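Local atomic coordinates of fat acid-binding protein (Eubacterium ventriosum, PDB entry 3NYI), a protein that probably binds long-chain fatty acids, as a DegV-family protein with stearic acid bound. Residues Y5-D10 against L133-F138. Numbering follows the deposited sequence.
Sequences YKIVSD and LLIDQF
Ile7 sends its two branches to different residues of helix 128-143. CG2, anti to the backbone N, meets CG2 of Ile135 at 4.2 Å, methyl to methyl, the two isoleucine side chains running alongside one another in opposite senses. The longer branch, with CG1 beside the backbone N (chi1 -61°) and extended beyond it, carries CD1 to the edge of the Phe138 ring, near the ring plane and 4.2 Å from CD2. Ile7 therefore meets the rim of the ring. Phe138 also makes an edge-to-face contact with Phe90 of strand 87-91. Val8 points to the far side of the strand, where it meets Val76 and Phe80 of helix 70-81. At Ser9 the strand faces the helix again, and here the fit is tight: CD1 of Ile135 lies 3.4 Å from OG and 3.5 Å from CB, the latter shorter than usual carbon-carbon contact. The Ser9 hydroxyl, buried against this methyl, donates a 2.9 Å hydrogen bond from OG to O of Asp10, reaching a lone pair in the carbonyl plane at a C=O...O angle of 129°. Asp10 closes the strand without touching residues 133-138, but its OD1 accepts a hydrogen bond from Gln131, earlier on the same helix. No hydrogen bond joins the two segments, and their contact is small, burying 200 Å² in total. Strand 6-10 and helix segment 133-138 run almost exactly antiparallel, their axes 10.5 Å apart at closest approach. The strand lies between the parallel strands 25-33 and 87-91 of an alpha/beta layered domain; helix 128-143 packs on one face of this sheet, also touching Phe90 through Ile135, while helix 70-81 packs on the opposite face.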
ATOM      1  N   TYR A   5     -17.560 -10.551  -8.678  1.00 44.16           N
ATOM      2  CA  TYR A   5     -16.398 -11.015  -7.936  1.00 48.33           C
ATOM      3  C   TYR A   5     -16.374 -10.421  -6.543  1.00 48.62           C
ATOM      4  O   TYR A   5     -16.824  -9.290  -6.318  1.00 47.80           O
ATOM      5  CB  TYR A   5     -15.102 -10.674  -8.677  1.00 47.04           C
ATOM      6  CG  TYR A   5     -14.824 -11.608  -9.822  1.00 53.59           C
ATOM      7  CD1 TYR A   5     -15.415 -11.410 -11.067  1.00 58.31           C
ATOM      8  CD2 TYR A   5     -13.996 -12.709  -9.654  1.00 53.63           C
ATOM      9  CE1 TYR A   5     -15.175 -12.280 -12.116  1.00 63.58           C
ATOM     10  CE2 TYR A   5     -13.748 -13.583 -10.697  1.00 59.49           C
ATOM     11  CZ  TYR A   5     -14.338 -13.363 -11.923  1.00 66.59           C
ATOM     12  OH  TYR A   5     -14.090 -14.237 -12.956  1.00 76.20           O
ATOM     13  N   LYS A   6     -15.856 -11.199  -5.603  1.00 31.43           N
ATOM     14  CA  LYS A   6     -15.589 -10.671  -4.290  1.00 30.85           C
ATOM     15  C   LYS A   6     -14.104 -10.317  -4.209  1.00 37.68           C
ATOM     16  O   LYS A   6     -13.242 -11.204  -4.177  1.00 33.65           O
ATOM     17  CB  LYS A   6     -15.977 -11.681  -3.219  1.00 33.63           C
ATOM     18  CG  LYS A   6     -17.474 -11.820  -3.045  1.00 38.15           C
ATOM     19  CD  LYS A   6     -18.090 -10.570  -2.437  1.00 46.61           C
ATOM     20  CE  LYS A   6     -19.588 -10.771  -2.205  1.00 54.87           C
ATOM     21  NZ  LYS A   6     -20.183  -9.727  -1.327  1.00 52.57           N
ATOM     22  N   ILE A   7     -13.819  -9.017  -4.220  1.00 35.07           N
ATOM     23  CA  ILE A   7     -12.446  -8.518  -4.124  1.00 32.69           C
ATOM     24  C   ILE A   7     -11.987  -8.494  -2.662  1.00 34.28           C
ATOM     25  O   ILE A   7     -12.691  -7.986  -1.790  1.00 28.11           O
ATOM     26  CB  ILE A   7     -12.330  -7.130  -4.770  1.00 35.18           C
ATOM     27  CG1 ILE A   7     -12.694  -7.235  -6.256  1.00 32.46           C
ATOM     28  CG2 ILE A   7     -10.928  -6.551  -4.576  1.00 29.41           C
ATOM     29  CD1 ILE A   7     -12.804  -5.906  -6.979  1.00 37.58           C
ATOM     30  N   VAL A   8     -10.818  -9.077  -2.401  1.00 29.58           N
ATOM     31  CA  VAL A   8     -10.243  -9.111  -1.064  1.00 23.92           C
ATOM     32  C   VAL A   8      -8.824  -8.517  -1.101  1.00 26.94           C
ATOM     33  O   VAL A   8      -8.120  -8.635  -2.104  1.00 26.82           O
ATOM     34  CB  VAL A   8     -10.191 -10.565  -0.520  1.00 27.37           C
ATOM     35  CG1 VAL A   8      -9.666 -10.611   0.935  1.00 25.86           C
ATOM     36  CG2 VAL A   8     -11.580 -11.229  -0.630  1.00 29.08           C
ATOM     37  N   SER A   9      -8.426  -7.846  -0.027  1.00 26.20           N
ATOM     38  CA  SER A   9      -7.040  -7.378   0.101  1.00 22.08           C
ATOM     39  C   SER A   9      -6.617  -7.507   1.547  1.00 21.42           C
ATOM     40  O   SER A   9      -7.475  -7.549   2.436  1.00 23.78           O
ATOM     41  CB  SER A   9      -6.917  -5.915  -0.339  1.00 22.67           C
ATOM     42  OG  SER A   9      -5.576  -5.438  -0.194  1.00 25.02           O
ATOM     43  N   ASP A  10      -5.306  -7.597   1.788  1.00 21.06           N
ATOM     44  CA  ASP A  10      -4.798  -7.487   3.145  1.00 25.69           C
ATOM     45  C   ASP A  10      -4.814  -6.014   3.520  1.00 28.03           C
ATOM     46  O   ASP A  10      -4.960  -5.138   2.654  1.00 22.87           O
ATOM     47  CB  ASP A  10      -3.415  -8.151   3.318  1.00 27.56           C
ATOM     48  CG  ASP A  10      -2.305  -7.465   2.515  1.00 25.88           C
ATOM     49  OD1 ASP A  10      -2.441  -6.267   2.222  1.00 25.39           O
ATOM     50  OD2 ASP A  10      -1.284  -8.132   2.202  1.00 24.31           O
ATOM     51  N   LEU A 133      -4.302   1.933  -5.424  1.00 19.71           N
ATOM     52  CA  LEU A 133      -4.464   2.298  -6.851  1.00 21.25           C
ATOM     53  C   LEU A 133      -4.670   1.077  -7.746  1.00 22.34           C
ATOM     54  O   LEU A 133      -5.490   1.108  -8.667  1.00 22.87           O
ATOM     55  CB  LEU A 133      -3.250   3.095  -7.346  1.00 18.56           C
ATOM     56  CG  LEU A 133      -3.207   4.533  -6.822  1.00 22.44           C
ATOM     57  CD1 LEU A 133      -1.850   5.174  -7.094  1.00 24.39           C
ATOM     58  CD2 LEU A 133      -4.352   5.359  -7.454  1.00 23.73           C
ATOM     59  N   LEU A 134      -3.922   0.002  -7.484  1.00 20.06           N
ATOM     60  CA  LEU A 134      -4.071  -1.203  -8.290  1.00 18.67           C
ATOM     61  C   LEU A 134      -5.437  -1.845  -8.071  1.00 22.53           C
ATOM     62  O   LEU A 134      -6.111  -2.225  -9.020  1.00 21.22           O
ATOM     63  CB  LEU A 134      -2.963  -2.221  -7.992  1.00 21.49           C
ATOM     64  CG  LEU A 134      -3.033  -3.495  -8.840  1.00 22.39           C
ATOM     65  CD1 LEU A 134      -2.668  -3.192 -10.306  1.00 17.10           C
ATOM     66  CD2 LEU A 134      -2.113  -4.584  -8.274  1.00 21.98           C
ATOM     67  N   ILE A 135      -5.842  -1.989  -6.812  1.00 20.76           N
ATOM     68  CA  ILE A 135      -7.147  -2.541  -6.537  1.00 19.03           C
ATOM     69  C   ILE A 135      -8.224  -1.714  -7.228  1.00 21.07           C
ATOM     70  O   ILE A 135      -9.137  -2.245  -7.854  1.00 23.53           O
ATOM     71  CB  ILE A 135      -7.414  -2.596  -5.030  1.00 17.02           C
ATOM     72  CG1 ILE A 135      -6.533  -3.681  -4.406  1.00 17.10           C
ATOM     73  CG2 ILE A 135      -8.863  -2.906  -4.784  1.00 21.72           C
ATOM     74  CD1 ILE A 135      -6.393  -3.561  -2.854  1.00 19.96           C
ATOM     75  N   ASP A 136      -8.095  -0.403  -7.123  1.00 22.53           N
ATOM     76  CA  ASP A 136      -9.054   0.494  -7.760  1.00 24.01           C
ATOM     77  C   ASP A 136      -9.088   0.361  -9.292  1.00 26.53           C
ATOM     78  O   ASP A 136     -10.155   0.431  -9.895  1.00 25.39           O
ATOM     79  CB  ASP A 136      -8.807   1.946  -7.332  1.00 21.22           C
ATOM     80  CG  ASP A 136      -9.863   2.895  -7.876  1.00 29.62           C
ATOM     81  OD1 ASP A 136     -11.061   2.696  -7.567  1.00 30.16           O
ATOM     82  OD2 ASP A 136      -9.484   3.809  -8.637  1.00 38.96           O
ATOM     83  N   GLN A 137      -7.941   0.148  -9.927  1.00 24.38           N
ATOM     84  CA  GLN A 137      -7.966  -0.109 -11.368  1.00 23.24           C
ATOM     85  C   GLN A 137      -8.761  -1.384 -11.641  1.00 27.04           C
ATOM     86  O   GLN A 137      -9.544  -1.442 -12.575  1.00 25.36           O
ATOM     87  CB  GLN A 137      -6.558  -0.211 -11.955  1.00 24.32           C
ATOM     88  CG  GLN A 137      -5.846   1.133 -12.089  1.00 24.08           C
ATOM     89  CD  GLN A 137      -6.556   2.066 -13.068  1.00 27.22           C
ATOM     90  OE1 GLN A 137      -6.855   1.677 -14.191  1.00 30.29           O
ATOM     91  NE2 GLN A 137      -6.843   3.294 -12.631  1.00 24.55           N
ATOM     92  N   PHE A 138      -8.578  -2.402 -10.800  1.00 25.38           N
ATOM     93  CA  PHE A 138      -9.303  -3.655 -10.964  1.00 24.34           C
ATOM     94  C   PHE A 138     -10.802  -3.450 -10.750  1.00 24.68           C
ATOM     95  O   PHE A 138     -11.616  -3.944 -11.522  1.00 26.11           O
ATOM     96  CB  PHE A 138      -8.777  -4.725  -9.984  1.00 24.32           C
ATOM     97  CG  PHE A 138      -8.997  -6.122 -10.467  1.00 35.32           C
ATOM     98  CD1 PHE A 138      -8.120  -6.691 -11.380  1.00 40.14           C
ATOM     99  CD2 PHE A 138     -10.094  -6.857 -10.038  1.00 43.67           C
ATOM    100  CE1 PHE A 138      -8.325  -7.967 -11.856  1.00 43.55           C
ATOM    101  CE2 PHE A 138     -10.306  -8.142 -10.506  1.00 49.07           C
ATOM    102  CZ  PHE A 138      -9.419  -8.699 -11.415  1.00 51.33           C
TER